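Local coordinates for protein 3-hydroxyisobutyrate dehydrogenase (Thermus thermophilus, PDB 2CVZ) that probably catalyses the NADP-dependent oxidation of 3-hydroxyisobutyrate in valine catabolism and binds NADPH in a Rossmann-type domain, at residues I59-P64 against D88-E93; G83-D88 against G108-D113. All coordinates share one frame; numbering follows the deposited sequence.

Contact 1 (I59-P64 against D88-E93); sequences IFTCLP and DATSGE. With NDP (NADPH dihydro-nicotinamide-adenine-dinucleotide phosphate), chain G.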
ATOM      1  N   ILE C  59     -38.479 -18.695  -3.416  1.00 22.46           N
ATOM      2  CA  ILE C  59     -37.323 -19.576  -3.352  1.00 22.39           C
ATOM      3  C   ILE C  59     -36.135 -18.787  -2.810  1.00 21.70           C
ATOM      4  O   ILE C  59     -35.856 -17.683  -3.280  1.00 22.12           O
ATOM      5  CB  ILE C  59     -36.958 -20.114  -4.754  1.00 22.89           C
ATOM      6  CG1 ILE C  59     -38.086 -21.006  -5.278  1.00 23.87           C
ATOM      7  CG2 ILE C  59     -35.647 -20.884  -4.697  1.00 23.43           C
ATOM      8  CD1 ILE C  59     -37.868 -21.506  -6.688  1.00 26.48           C
ATOM      9  N   PHE C  60     -35.451 -19.348  -1.816  1.00 20.83           N
ATOM     10  CA  PHE C  60     -34.278 -18.706  -1.226  1.00 20.21           C
ATOM     11  C   PHE C  60     -33.022 -19.501  -1.550  1.00 20.83           C
ATOM     12  O   PHE C  60     -33.057 -20.727  -1.615  1.00 19.78           O
ATOM     13  CB  PHE C  60     -34.364 -18.646   0.301  1.00 19.06           C
ATOM     14  CG  PHE C  60     -35.445 -17.757   0.832  1.00 20.59           C
ATOM     15  CD1 PHE C  60     -36.764 -18.191   0.876  1.00 21.06           C
ATOM     16  CD2 PHE C  60     -35.136 -16.497   1.334  1.00 21.00           C
ATOM     17  CE1 PHE C  60     -37.763 -17.383   1.418  1.00 22.28           C
ATOM     18  CE2 PHE C  60     -36.127 -15.680   1.879  1.00 21.71           C
ATOM     19  CZ  PHE C  60     -37.441 -16.124   1.921  1.00 21.11           C
ATOM     20  N   THR C  61     -31.909 -18.798  -1.733  1.00 20.82           N
ATOM     21  CA  THR C  61     -30.638 -19.453  -1.989  1.00 20.73           C
ATOM     22  C   THR C  61     -29.545 -18.758  -1.196  1.00 20.66           C
ATOM     23  O   THR C  61     -29.564 -17.544  -1.026  1.00 20.75           O
ATOM     24  CB  THR C  61     -30.240 -19.421  -3.487  1.00 22.24           C
ATOM     25  OG1 THR C  61     -30.376 -18.089  -3.999  1.00 20.87           O
ATOM     26  CG2 THR C  61     -31.103 -20.377  -4.294  1.00 22.50           C
ATOM     27  N   CYS C  62     -28.613 -19.543  -0.674  1.00 20.66           N
ATOM     28  CA  CYS C  62     -27.483 -18.991   0.052  1.00 21.49           C
ATOM     29  C   CYS C  62     -26.332 -19.924  -0.267  1.00 20.97           C
ATOM     30  O   CYS C  62     -25.999 -20.823   0.509  1.00 20.66           O
ATOM     31  CB  CYS C  62     -27.732 -18.949   1.557  1.00 21.89           C
ATOM     32  SG  CYS C  62     -26.454 -17.999   2.401  1.00 22.80           S
ATOM     33  N   LEU C  63     -25.748 -19.697  -1.439  1.00 20.80           N
ATOM     34  CA  LEU C  63     -24.653 -20.507  -1.952  1.00 21.48           C
ATOM     35  C   LEU C  63     -23.337 -19.730  -1.924  1.00 21.79           C
ATOM     36  O   LEU C  63     -23.319 -18.534  -1.632  1.00 21.98           O
ATOM     37  CB  LEU C  63     -25.004 -20.943  -3.378  1.00 21.77           C
ATOM     38  CG  LEU C  63     -26.355 -21.671  -3.459  1.00 22.75           C
ATOM     39  CD1 LEU C  63     -26.819 -21.796  -4.906  1.00 23.53           C
ATOM     40  CD2 LEU C  63     -26.223 -23.038  -2.808  1.00 23.87           C
ATOM     41  N   PRO C  64     -22.213 -20.402  -2.223  1.00 21.42           N
ATOM     42  CA  PRO C  64     -20.909 -19.738  -2.216  1.00 22.10           C
ATOM     43  C   PRO C  64     -20.825 -18.507  -3.115  1.00 22.84           C
ATOM     44  O   PRO C  64     -20.515 -17.411  -2.645  1.00 22.24           O
ATOM     45  CB  PRO C  64     -19.957 -20.843  -2.668  1.00 23.35           C
ATOM     46  CG  PRO C  64     -20.606 -22.075  -2.138  1.00 22.24           C
ATOM     47  CD  PRO C  64     -22.059 -21.841  -2.496  1.00 22.75           C
ATOM     48  N   ASP C  88     -32.144 -14.197  -3.351  1.00 20.36           N
ATOM     49  CA  ASP C  88     -30.777 -14.693  -3.302  1.00 20.11           C
ATOM     50  C   ASP C  88     -29.930 -14.065  -2.196  1.00 19.63           C
ATOM     51  O   ASP C  88     -29.501 -12.914  -2.306  1.00 19.63           O
ATOM     52  CB  ASP C  88     -30.125 -14.472  -4.670  1.00 20.95           C
ATOM     53  CG  ASP C  88     -28.771 -15.128  -4.784  1.00 20.20           C
ATOM     54  OD1 ASP C  88     -28.501 -16.073  -4.013  1.00 20.22           O
ATOM     55  OD2 ASP C  88     -27.983 -14.709  -5.661  1.00 21.40           O
ATOM     56  N   ALA C  89     -29.687 -14.837  -1.136  1.00 18.87           N
ATOM     57  CA  ALA C  89     -28.905 -14.379   0.009  1.00 18.67           C
ATOM     58  C   ALA C  89     -27.409 -14.619  -0.178  1.00 19.78           C
ATOM     59  O   ALA C  89     -26.611 -14.368   0.727  1.00 20.56           O
ATOM     60  CB  ALA C  89     -29.395 -15.068   1.288  1.00 17.32           C
ATOM     61  N   THR C  90     -27.034 -15.118  -1.350  1.00 19.60           N
ATOM     62  CA  THR C  90     -25.629 -15.350  -1.658  1.00 19.03           C
ATOM     63  C   THR C  90     -24.962 -13.980  -1.744  1.00 19.17           C
ATOM     64  O   THR C  90     -25.606 -13.005  -2.126  1.00 18.85           O
ATOM     65  CB  THR C  90     -25.459 -16.022  -3.044  1.00 19.71           C
ATOM     66  OG1 THR C  90     -26.138 -17.282  -3.065  1.00 18.72           O
ATOM     67  CG2 THR C  90     -23.981 -16.229  -3.368  1.00 21.33           C
ATOM     68  N   SER C  91     -23.691 -13.891  -1.363  1.00 18.24           N
ATOM     69  CA  SER C  91     -22.974 -12.630  -1.514  1.00 18.92           C
ATOM     70  C   SER C  91     -22.489 -12.780  -2.953  1.00 19.58           C
ATOM     71  O   SER C  91     -21.419 -13.340  -3.207  1.00 18.95           O
ATOM     72  CB  SER C  91     -21.794 -12.547  -0.545  1.00 18.65           C
ATOM     73  OG  SER C  91     -22.249 -12.379   0.786  1.00 18.12           O
ATOM     74  N   GLY C  92     -23.304 -12.304  -3.891  1.00 20.22           N
ATOM     75  CA  GLY C  92     -22.980 -12.453  -5.298  1.00 20.07           C
ATOM     76  C   GLY C  92     -22.444 -11.259  -6.062  1.00 20.27           C
ATOM     77  O   GLY C  92     -22.185 -10.199  -5.498  1.00 20.22           O
ATOM     78  N   GLU C  93     -22.278 -11.460  -7.365  1.00 20.22           N
ATOM     79  CA  GLU C  93     -21.759 -10.443  -8.272  1.00 21.98           C
ATOM     80  C   GLU C  93     -22.896  -9.642  -8.895  1.00 21.86           C
ATOM     81  O   GLU C  93     -23.831 -10.210  -9.458  1.00 21.53           O
ATOM     82  CB  GLU C  93     -20.940 -11.109  -9.379  1.00 24.23           C
ATOM     83  CG  GLU C  93     -19.717 -11.858  -8.888  1.00 29.19           C
ATOM     84  CD  GLU C  93     -19.049 -12.653  -9.991  1.00 32.25           C
ATOM     85  OE1 GLU C  93     -18.893 -12.108 -11.104  1.00 34.15           O
ATOM     86  OE2 GLU C  93     -18.673 -13.819  -9.745  1.00 34.79           O
TER
HETATM   87  PA  NDP G1303     -20.861 -22.744   3.443  1.00 22.75           P
HETATM   88  O1A NDP G1303     -21.069 -23.090   4.823  1.00 21.81           O
HETATM   89  O2A NDP G1303     -19.579 -23.022   2.703  1.00 23.93           O
HETATM   90  O5B NDP G1303     -22.114 -23.413   2.629  1.00 22.87           O
HETATM   91  C5B NDP G1303     -22.182 -23.292   1.203  1.00 23.18           C
HETATM   92  C4B NDP G1303     -23.468 -24.025   0.850  1.00 24.39           C
HETATM   93  O4B NDP G1303     -23.563 -23.976  -0.600  1.00 24.01           O
HETATM   94  C3B NDP G1303     -23.579 -25.458   1.259  1.00 24.49           C
HETATM   95  O3B NDP G1303     -24.956 -25.744   1.617  1.00 24.41           O
HETATM   96  C2B NDP G1303     -23.206 -26.230   0.052  1.00 24.72           C
HETATM   97  O2B NDP G1303     -23.618 -27.595  -0.041  1.00 25.08           O
HETATM   98  C1B NDP G1303     -23.708 -25.321  -1.027  1.00 24.08           C
HETATM   99  N9A NDP G1303     -23.008 -25.535  -2.324  1.00 24.46           N
HETATM  100  C8A NDP G1303     -21.642 -25.339  -2.634  1.00 25.81           C
HETATM  101  N7A NDP G1303     -21.398 -25.632  -3.896  1.00 25.49           N
HETATM  102  C5A NDP G1303     -22.590 -26.025  -4.439  1.00 26.48           C
HETATM  103  C6A NDP G1303     -22.995 -26.457  -5.723  1.00 27.60           C
HETATM  104  N6A NDP G1303     -22.106 -26.542  -6.714  1.00 28.13           N
HETATM  105  N1A NDP G1303     -24.294 -26.782  -5.939  1.00 28.35           N
HETATM  106  C2A NDP G1303     -25.192 -26.693  -4.931  1.00 28.39           C
HETATM  107  N3A NDP G1303     -24.914 -26.298  -3.684  1.00 26.33           N
HETATM  108  C4A NDP G1303     -23.581 -25.973  -3.498  1.00 25.66           C
HETATM  109  O3  NDP G1303     -21.184 -21.223   3.202  1.00 22.62           O
HETATM  110  PN  NDP G1303     -21.683 -19.984   4.078  1.00 20.78           P
HETATM  111  O1N NDP G1303     -20.670 -19.762   5.114  1.00 21.88           O
HETATM  112  O2N NDP G1303     -23.089 -20.356   4.446  1.00 20.81           O
HETATM  113  O5D NDP G1303     -21.763 -18.851   2.956  1.00 20.45           O
HETATM  114  C5D NDP G1303     -22.730 -18.905   1.857  1.00 20.64           C
HETATM  115  C4D NDP G1303     -22.869 -17.454   1.301  1.00 21.04           C
HETATM  116  O4D NDP G1303     -23.171 -16.600   2.402  1.00 19.95           O
HETATM  117  C3D NDP G1303     -21.549 -16.927   0.731  1.00 19.99           C
HETATM  118  O3D NDP G1303     -21.826 -16.153  -0.445  1.00 18.80           O
HETATM  119  C2D NDP G1303     -20.943 -16.133   1.858  1.00 20.76           C
HETATM  120  O2D NDP G1303     -19.974 -15.236   1.344  1.00 20.96           O
HETATM  121  C1D NDP G1303     -22.279 -15.482   2.411  1.00 20.21           C
HETATM  122  N1N NDP G1303     -22.200 -14.988   3.820  1.00 20.05           N
HETATM  123  C2N NDP G1303     -21.518 -15.789   4.779  1.00 20.60           C
HETATM  124  C3N NDP G1303     -21.482 -15.273   6.138  1.00 20.96           C
HETATM  125  C7N NDP G1303     -20.809 -16.037   7.195  1.00 21.74           C
HETATM  126  O7N NDP G1303     -20.458 -15.535   8.282  1.00 20.74           O
HETATM  127  N7N NDP G1303     -20.555 -17.348   7.026  1.00 18.82           N
HETATM  128  C4N NDP G1303     -22.105 -14.049   6.416  1.00 20.99           C
HETATM  129  C5N NDP G1303     -22.752 -13.302   5.475  1.00 21.52           C
HETATM  130  C6N NDP G1303     -22.802 -13.769   4.177  1.00 21.04           C
HETATM  131  P2B NDP G1303     -22.902 -28.772   0.679  1.00 25.79           P
HETATM  132  O1X NDP G1303     -23.247 -29.929  -0.172  1.00 24.99           O
HETATM  133  O2X NDP G1303     -23.434 -28.873   2.065  1.00 26.53           O
HETATM  134  O3X NDP G1303     -21.395 -28.524   0.696  1.00 24.28           O
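T61 and D88 close a parallel bridge at the C-terminal ends of two neighbouring strands of the Rossmann-type NADPH-binding domain, their CA atoms 4.9 Å apart. One residue on, A89 N donates to T61 O at 2.7 Å, and from there both chains run on as loops, 21° apart in direction, to the cofactor. The side chains of T61 and D88 share a face of the sheet. T61 OG1 sits between its own backbone N and carbonyl carbon (chi1 49°), which brings it to D88 OD1 at 2.8 Å, from above the carboxylate plane. That oxygen is gripped by two more donors: T90 N closes an Asx turn, and T90 OG1 arrives on the syn side, almost in the plane. Three bonds should hold the buried carboxylate against rotation, while its OD2 goes to Y111. T90 OG1, donating to D88, accepts in turn from L63 N at 2.9 Å, with an N-H...O angle of 162°, tying the two loops together. C62 SG lies 3.6 Å from NDP O4D. At the nicotinamide ribose, S91 N donates to NDP O3D at 3.1 Å, and the carbonyl oxygens L63 O and P64 O stand 3.1 and 2.9 Å from that same hydroxyl.

Contact 2 (G83-D88 against G108-D113); sequences GTYWVD and GVTYLD
Y85 to D88 and T110 to D113 run side by side as parallel strands, the two beta strands of a right-handed beta-alpha-beta crossover whose helix is 94-105. The ladder is regular: T110 N donates to T84 O, W86 N to T110 O, L112 N to W86 O and D88 N to L112 O. Beyond its start, G83 N reaches G108 O at 2.9 Å, and a water donates to both T84 O and G108 O while bonding T110 OG1. On the face that carries Y85, the T110 side chain lies alongside the tyrosine, its CB 3.6 Å from Y85 CD1.

The other face belongs to W86, Y111 and D88. Y111 leaves the strand with CG anti to the backbone N (chi1 175°), which sends the ring along the strand toward D88. From CB and CG the ring reaches CD1, 3.9 Å from W86 CD1, with the indole's five-membered ring tilted 35° from the phenol. Next comes CE1, at 3.4 Å from D88 CB; CZ is 3.6 Å from D88 OD2. At the tip, OH donates at 2.6 Å to the anti lone pair of D88 OD2; D88 OD2 lies in the plane of the ring, at its edge, whereas the carboxylate is turned 61° from that plane. H162 NE2 is a further hydrogen-bond partner of Y111 OH, and L100, A101 and L104 of helix 94-105 touch the tyrosine. Replacing Y111 by phenylalanine would probably leave D88 OD2 without its phenolic donor and H162 without its hydroxyl partner. The short phenol-carboxylate bond would be expected to offset part of any negative charge on the buried D88 and so to favour its ionised form.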
ATOM      1  N   GLY C  83     -44.838 -15.940 -11.463  1.00 37.20           N
ATOM      2  CA  GLY C  83     -45.323 -15.346 -10.233  1.00 36.72           C
ATOM      3  C   GLY C  83     -44.481 -15.702  -9.020  1.00 35.57           C
ATOM      4  O   GLY C  83     -44.777 -15.270  -7.907  1.00 36.35           O
ATOM      5  N   THR C  84     -43.432 -16.490  -9.234  1.00 33.81           N
ATOM      6  CA  THR C  84     -42.545 -16.897  -8.151  1.00 33.09           C
ATOM      7  C   THR C  84     -41.451 -15.854  -7.914  1.00 32.16           C
ATOM      8  O   THR C  84     -41.098 -15.085  -8.812  1.00 31.19           O
ATOM      9  CB  THR C  84     -41.868 -18.256  -8.460  1.00 34.11           C
ATOM     10  OG1 THR C  84     -42.868 -19.276  -8.587  1.00 36.25           O
ATOM     11  CG2 THR C  84     -40.903 -18.644  -7.345  1.00 35.19           C
ATOM     12  N   TYR C  85     -40.920 -15.833  -6.698  1.00 29.46           N
ATOM     13  CA  TYR C  85     -39.863 -14.898  -6.347  1.00 27.86           C
ATOM     14  C   TYR C  85     -38.610 -15.662  -5.961  1.00 26.92           C
ATOM     15  O   TYR C  85     -38.682 -16.719  -5.330  1.00 26.62           O
ATOM     16  CB  TYR C  85     -40.311 -14.009  -5.189  1.00 27.62           C
ATOM     17  CG  TYR C  85     -41.437 -13.072  -5.559  1.00 30.74           C
ATOM     18  CD1 TYR C  85     -41.182 -11.870  -6.216  1.00 32.00           C
ATOM     19  CD2 TYR C  85     -42.762 -13.398  -5.274  1.00 31.89           C
ATOM     20  CE1 TYR C  85     -42.219 -11.012  -6.579  1.00 33.21           C
ATOM     21  CE2 TYR C  85     -43.807 -12.550  -5.634  1.00 32.49           C
ATOM     22  CZ  TYR C  85     -43.527 -11.360  -6.283  1.00 33.21           C
ATOM     23  OH  TYR C  85     -44.554 -10.515  -6.632  1.00 34.24           O
ATOM     24  N   TRP C  86     -37.461 -15.126  -6.354  1.00 24.93           N
ATOM     25  CA  TRP C  86     -36.185 -15.747  -6.045  1.00 23.65           C
ATOM     26  C   TRP C  86     -35.396 -14.770  -5.187  1.00 23.46           C
ATOM     27  O   TRP C  86     -34.932 -13.739  -5.675  1.00 23.81           O
ATOM     28  CB  TRP C  86     -35.412 -16.054  -7.335  1.00 24.21           C
ATOM     29  CG  TRP C  86     -34.218 -16.944  -7.130  1.00 25.37           C
ATOM     30  CD1 TRP C  86     -33.165 -16.729  -6.285  1.00 25.70           C
ATOM     31  CD2 TRP C  86     -33.963 -18.200  -7.774  1.00 25.43           C
ATOM     32  NE1 TRP C  86     -32.273 -17.772  -6.362  1.00 27.75           N
ATOM     33  CE2 TRP C  86     -32.737 -18.689  -7.268  1.00 26.71           C
ATOM     34  CE3 TRP C  86     -34.651 -18.959  -8.730  1.00 26.12           C
ATOM     35  CZ2 TRP C  86     -32.184 -19.907  -7.686  1.00 27.60           C
ATOM     36  CZ3 TRP C  86     -34.101 -20.172  -9.148  1.00 27.17           C
ATOM     37  CH2 TRP C  86     -32.878 -20.631  -8.623  1.00 27.99           C
ATOM     38  N   VAL C  87     -35.264 -15.096  -3.903  1.00 22.51           N
ATOM     39  CA  VAL C  87     -34.533 -14.258  -2.959  1.00 21.43           C
ATOM     40  C   VAL C  87     -33.147 -14.866  -2.791  1.00 21.66           C
ATOM     41  O   VAL C  87     -32.988 -15.918  -2.173  1.00 20.18           O
ATOM     42  CB  VAL C  87     -35.258 -14.205  -1.593  1.00 20.89           C
ATOM     43  CG1 VAL C  87     -34.463 -13.354  -0.604  1.00 22.33           C
ATOM     44  CG2 VAL C  87     -36.659 -13.629  -1.778  1.00 22.28           C
ATOM     45  N   ASP C  88     -32.144 -14.197  -3.351  1.00 20.36           N
ATOM     46  CA  ASP C  88     -30.777 -14.693  -3.302  1.00 20.11           C
ATOM     47  C   ASP C  88     -29.930 -14.065  -2.196  1.00 19.63           C
ATOM     48  O   ASP C  88     -29.501 -12.914  -2.306  1.00 19.63           O
ATOM     49  CB  ASP C  88     -30.125 -14.472  -4.670  1.00 20.95           C
ATOM     50  CG  ASP C  88     -28.771 -15.128  -4.784  1.00 20.20           C
ATOM     51  OD1 ASP C  88     -28.501 -16.073  -4.013  1.00 20.22           O
ATOM     52  OD2 ASP C  88     -27.983 -14.709  -5.661  1.00 21.40           O
ATOM     53  N   GLY C 108     -41.166 -15.747 -15.732  1.00 36.85           N
ATOM     54  CA  GLY C 108     -42.081 -15.017 -14.873  1.00 35.68           C
ATOM     55  C   GLY C 108     -41.615 -15.001 -13.427  1.00 34.56           C
ATOM     56  O   GLY C 108     -42.401 -14.739 -12.516  1.00 34.42           O
ATOM     57  N   VAL C 109     -40.332 -15.285 -13.217  1.00 32.99           N
ATOM     58  CA  VAL C 109     -39.751 -15.301 -11.876  1.00 31.64           C
ATOM     59  C   VAL C 109     -39.013 -13.995 -11.603  1.00 30.78           C
ATOM     60  O   VAL C 109     -38.232 -13.529 -12.433  1.00 31.70           O
ATOM     61  CB  VAL C 109     -38.761 -16.475 -11.713  1.00 32.19           C
ATOM     62  CG1 VAL C 109     -38.101 -16.419 -10.343  1.00 32.09           C
ATOM     63  CG2 VAL C 109     -39.493 -17.795 -11.892  1.00 30.54           C
ATOM     64  N   THR C 110     -39.260 -13.411 -10.436  1.00 29.32           N
ATOM     65  CA  THR C 110     -38.624 -12.153 -10.062  1.00 27.94           C
ATOM     66  C   THR C 110     -37.463 -12.361  -9.097  1.00 27.68           C
ATOM     67  O   THR C 110     -37.653 -12.793  -7.956  1.00 26.65           O
ATOM     68  CB  THR C 110     -39.639 -11.195  -9.423  1.00 28.74           C
ATOM     69  OG1 THR C 110     -40.700 -10.945 -10.354  1.00 27.74           O
ATOM     70  CG2 THR C 110     -38.974  -9.876  -9.053  1.00 28.34           C
ATOM     71  N   TYR C 111     -36.260 -12.051  -9.571  1.00 26.70           N
ATOM     72  CA  TYR C 111     -35.044 -12.191  -8.779  1.00 26.23           C
ATOM     73  C   TYR C 111     -34.767 -10.932  -7.968  1.00 26.29           C
ATOM     74  O   TYR C 111     -35.007  -9.812  -8.426  1.00 25.59           O
ATOM     75  CB  TYR C 111     -33.847 -12.461  -9.695  1.00 25.17           C
ATOM     76  CG  TYR C 111     -32.504 -12.518  -8.988  1.00 24.32           C
ATOM     77  CD1 TYR C 111     -31.966 -13.734  -8.563  1.00 23.04           C
ATOM     78  CD2 TYR C 111     -31.764 -11.353  -8.753  1.00 22.38           C
ATOM     79  CE1 TYR C 111     -30.722 -13.793  -7.927  1.00 22.50           C
ATOM     80  CE2 TYR C 111     -30.522 -11.402  -8.116  1.00 21.94           C
ATOM     81  CZ  TYR C 111     -30.007 -12.622  -7.709  1.00 21.93           C
ATOM     82  OH  TYR C 111     -28.771 -12.676  -7.105  1.00 22.24           O
ATOM     83  N   LEU C 112     -34.253 -11.132  -6.761  1.00 25.22           N
ATOM     84  CA  LEU C 112     -33.899 -10.033  -5.875  1.00 25.29           C
ATOM     85  C   LEU C 112     -32.614 -10.422  -5.172  1.00 24.86           C
ATOM     86  O   LEU C 112     -32.520 -11.527  -4.639  1.00 22.48           O
ATOM     87  CB  LEU C 112     -34.983  -9.811  -4.819  1.00 27.71           C
ATOM     88  CG  LEU C 112     -36.364  -9.336  -5.272  1.00 30.23           C
ATOM     89  CD1 LEU C 112     -37.291  -9.266  -4.074  1.00 33.43           C
ATOM     90  CD2 LEU C 112     -36.245  -7.974  -5.931  1.00 32.96           C
ATOM     91  N   ASP C 113     -31.604  -9.556  -5.193  1.00 24.24           N
ATOM     92  CA  ASP C 113     -30.396  -9.904  -4.468  1.00 24.12           C
ATOM     93  C   ASP C 113     -30.658  -9.490  -3.031  1.00 23.05           C
ATOM     94  O   ASP C 113     -31.081  -8.366  -2.761  1.00 25.40           O
ATOM     95  CB  ASP C 113     -29.127  -9.225  -5.027  1.00 24.90           C
ATOM     96  CG  ASP C 113     -29.352  -7.804  -5.510  1.00 25.59           C
ATOM     97  OD1 ASP C 113     -28.447  -6.967  -5.299  1.00 23.69           O
ATOM     98  OD2 ASP C 113     -30.399  -7.522  -6.127  1.00 28.30           O
TER
HETATM   99  O   HOH W   1     -42.608 -12.770 -10.129  1.00 35.64           O

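The centres of contacts 1 and 2 lie about 12 Å apart in one sheet, where strands 58-61, 85-88 and 110-117 are consecutive neighbours. Along the chain the order is 59-64, 83-88, 88-93, 108-113, so the segments alternate, with helix 66-76 leading into the middle strand and helix 94-105 out of it. The middle strand pairs on both sides: I59 O and V87 N probably form a hydrogen bond at 2.7 Å, joining the contacts directly. D88 belongs to both, one carboxylate oxygen serving each. Contact 2 lies farther out, its centre about 19 Å from the centre of the chain against about 8 Å for contact 1, which carries the strand ends to NADPH.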